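Local structure of uncharacterized protein (Pseudomonas aeruginosa, 4O5P) at residues E622-H627 / F678-Y684. The protein is a type VI secretion phospholipase effector, Tle1, which probably hydrolyses membrane phospholipids through an alpha/beta-hydrolase-type catalytic domain. Numbering follows the deposited sequence.
Sequences EYSQIH and FTDYFRY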
loop_
_atom_site.group_PDB
_atom_site.type_symbol
_atom_site.label_atom_id
_atom_site.label_comp_id
_atom_site.label_asym_id
_atom_site.label_seq_id
_atom_site.Cartn_x
_atom_site.Cartn_y
_atom_site.Cartn_z
ATOM N N GLU A 622 25.867 2.461 0.979
ATOM C CA GLU A 622 24.736 3.175 0.413
ATOM C C GLU A 622 24.887 4.656 0.725
ATOM O O GLU A 622 24.699 5.504 -0.155
ATOM C CB GLU A 622 23.382 2.638 0.950
ATOM C CG GLU A 622 22.965 1.266 0.370
ATOM C CD GLU A 622 21.519 0.867 0.703
ATOM O OE1 GLU A 622 20.773 1.659 1.325
ATOM O OE2 GLU A 622 21.111 -0.254 0.329
ATOM N N TYR A 623 25.195 4.959 1.989
ATOM C CA TYR A 623 25.390 6.348 2.396
ATOM C C TYR A 623 26.415 6.993 1.485
ATOM O O TYR A 623 26.203 8.095 0.974
ATOM C CB TYR A 623 25.863 6.458 3.856
ATOM C CG TYR A 623 26.259 7.873 4.253
ATOM C CD1 TYR A 623 27.520 8.386 3.925
ATOM C CD2 TYR A 623 25.393 8.689 4.970
ATOM C CE1 TYR A 623 27.886 9.668 4.259
ATOM C CE2 TYR A 623 25.761 9.985 5.329
ATOM C CZ TYR A 623 27.013 10.464 4.965
ATOM O OH TYR A 623 27.418 11.753 5.300
ATOM N N SER A 624 27.545 6.314 1.293
ATOM C CA SER A 624 28.610 6.905 0.499
ATOM C C SER A 624 28.273 7.082 -0.979
ATOM O O SER A 624 28.597 8.108 -1.574
ATOM C CB SER A 624 29.927 6.136 0.688
ATOM O OG SER A 624 30.383 6.275 2.033
ATOM N N GLN A 625 27.633 6.097 -1.583
ATOM C CA GLN A 625 27.244 6.233 -2.986
ATOM C C GLN A 625 26.237 7.383 -3.153
ATOM O O GLN A 625 26.341 8.176 -4.088
ATOM C CB GLN A 625 26.666 4.913 -3.504
ATOM C CG GLN A 625 26.478 4.842 -5.023
ATOM C CD GLN A 625 26.138 3.438 -5.476
ATOM O OE1 GLN A 625 27.025 2.603 -5.681
ATOM N NE2 GLN A 625 24.849 3.158 -5.602
ATOM N N ILE A 626 25.276 7.480 -2.239
ATOM C CA ILE A 626 24.285 8.544 -2.321
ATOM C C ILE A 626 24.962 9.912 -2.154
ATOM O O ILE A 626 24.680 10.845 -2.899
ATOM C CB ILE A 626 23.166 8.350 -1.284
ATOM C CG1 ILE A 626 22.279 7.167 -1.691
ATOM C CG2 ILE A 626 22.275 9.602 -1.178
ATOM C CD1 ILE A 626 21.325 6.697 -0.593
ATOM N N HIS A 627 25.859 10.013 -1.187
ATOM C CA HIS A 627 26.572 11.259 -0.949
ATOM C C HIS A 627 27.365 11.678 -2.186
ATOM O O HIS A 627 27.249 12.815 -2.648
ATOM C CB HIS A 627 27.485 11.101 0.259
ATOM C CG HIS A 627 27.834 12.388 0.926
ATOM N ND1 HIS A 627 28.779 13.253 0.420
ATOM C CD2 HIS A 627 27.389 12.944 2.079
ATOM C CE1 HIS A 627 28.897 14.292 1.231
ATOM N NE2 HIS A 627 28.067 14.128 2.245
ATOM N N PHE A 678 22.093 7.884 10.753
ATOM C CA PHE A 678 21.608 8.864 9.795
ATOM C C PHE A 678 20.231 8.447 9.300
ATOM O O PHE A 678 19.812 7.302 9.514
ATOM C CB PHE A 678 22.598 9.078 8.649
ATOM C CG PHE A 678 23.188 7.812 8.091
ATOM C CD1 PHE A 678 22.454 6.989 7.262
ATOM C CD2 PHE A 678 24.510 7.482 8.355
ATOM C CE1 PHE A 678 23.010 5.837 6.738
ATOM C CE2 PHE A 678 25.072 6.345 7.829
ATOM C CZ PHE A 678 24.326 5.517 7.021
ATOM N N THR A 679 19.523 9.372 8.657
ATOM C CA THR A 679 18.108 9.168 8.312
ATOM C C THR A 679 17.920 8.396 7.012
ATOM O O THR A 679 18.897 8.057 6.352
ATOM C CB THR A 679 17.396 10.508 8.153
ATOM O OG1 THR A 679 17.968 11.223 7.044
ATOM C CG2 THR A 679 17.539 11.334 9.438
ATOM N N ASP A 680 16.667 8.132 6.644
ATOM C CA ASP A 680 16.373 7.411 5.409
ATOM C C ASP A 680 16.777 8.180 4.139
ATOM O O ASP A 680 16.814 7.611 3.050
ATOM C CB ASP A 680 14.884 7.018 5.358
ATOM C CG ASP A 680 14.519 5.991 6.418
ATOM O OD1 ASP A 680 15.437 5.248 6.841
ATOM O OD2 ASP A 680 13.335 5.930 6.832
ATOM N N TYR A 681 17.085 9.469 4.278
ATOM C CA TYR A 681 17.575 10.249 3.141
ATOM C C TYR A 681 18.837 9.627 2.566
ATOM O O TYR A 681 19.150 9.793 1.383
ATOM C CB TYR A 681 17.891 11.687 3.571
ATOM C CG TYR A 681 16.695 12.607 3.755
ATOM C CD1 TYR A 681 15.662 12.635 2.836
ATOM C CD2 TYR A 681 16.622 13.462 4.848
ATOM C CE1 TYR A 681 14.577 13.496 3.000
ATOM C CE2 TYR A 681 15.549 14.322 5.021
ATOM C CZ TYR A 681 14.535 14.334 4.096
ATOM O OH TYR A 681 13.464 15.190 4.273
ATOM N N PHE A 682 19.589 8.936 3.413
ATOM C CA PHE A 682 20.850 8.391 2.969
ATOM C C PHE A 682 20.870 6.876 2.936
ATOM O O PHE A 682 21.922 6.263 3.066
ATOM C CB PHE A 682 22.003 8.988 3.775
ATOM C CG PHE A 682 22.343 10.380 3.345
ATOM C CD1 PHE A 682 21.702 11.473 3.908
ATOM C CD2 PHE A 682 23.259 10.589 2.309
ATOM C CE1 PHE A 682 21.997 12.760 3.482
ATOM C CE2 PHE A 682 23.566 11.869 1.871
ATOM C CZ PHE A 682 22.934 12.971 2.462
ATOM N N ARG A 683 19.698 6.290 2.717
ATOM C CA ARG A 683 19.574 4.870 2.391
ATOM C C ARG A 683 18.739 4.714 1.121
ATOM O O ARG A 683 17.835 5.527 0.850
ATOM C CB ARG A 683 18.867 4.121 3.513
ATOM C CG ARG A 683 19.682 3.973 4.784
ATOM C CD ARG A 683 18.835 3.387 5.910
ATOM N NE ARG A 683 19.453 3.700 7.183
ATOM C CZ ARG A 683 19.051 4.666 7.996
ATOM N NH1 ARG A 683 17.982 5.394 7.700
ATOM N NH2 ARG A 683 19.709 4.881 9.127
ATOM N N TYR A 684 19.020 3.682 0.341
ATOM C CA TYR A 684 18.137 3.391 -0.779
ATOM C C TYR A 684 16.878 2.733 -0.250
ATOM O O TYR A 684 16.898 2.072 0.804
ATOM C CB TYR A 684 18.821 2.511 -1.825
ATOM C CG TYR A 684 19.976 3.206 -2.501
ATOM C CD1 TYR A 684 19.793 4.380 -3.213
ATOM C CD2 TYR A 684 21.253 2.679 -2.425
ATOM C CE1 TYR A 684 20.866 5.011 -3.823
ATOM C CE2 TYR A 684 22.304 3.295 -3.013
ATOM C CZ TYR A 684 22.114 4.449 -3.711
ATOM O OH TYR A 684 23.213 5.022 -4.292
#
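Residues 622-627 lie within helix 616-637, with Ile626 N hydrogen-bonded to Glu622 O at 2.9 Å, whereas 678-684 is a loop tightened by the 3-10 turn 680-681. Their backbones come nearest at Tyr623 and Phe682, whose CA atoms are 5.0 Å apart; Tyr623 CA makes a CA-H...O contact of 3.5 Å with Phe682 O. A hydrogen bond from Tyr684 N to Glu622 OE1 (2.9 Å, 155°) ties the loop to the helix, and the same carboxylate oxygen is salt-bridged to Lys695. Tyr623 packs against both Phe678 and Phe682, with ring centroids 4.8 and 5.0 Å away and planes tilted by 41° and 33°, so both pairs are oblique. Its hydroxyl hydrogen-bonds to Asp585 O, linking the cluster to helix 571-587. Ile626 reaches between Phe682 and Tyr684: CG2 is 3.8 Å from Phe682 CD2, while CD1 sits 3.8 Å from the Tyr684 ring centroid, 17° off the normal, a CH-pi contact. The arrangement is an aromatic cluster packing a loop onto helix 616-637 within the Tle1-like C-terminal region.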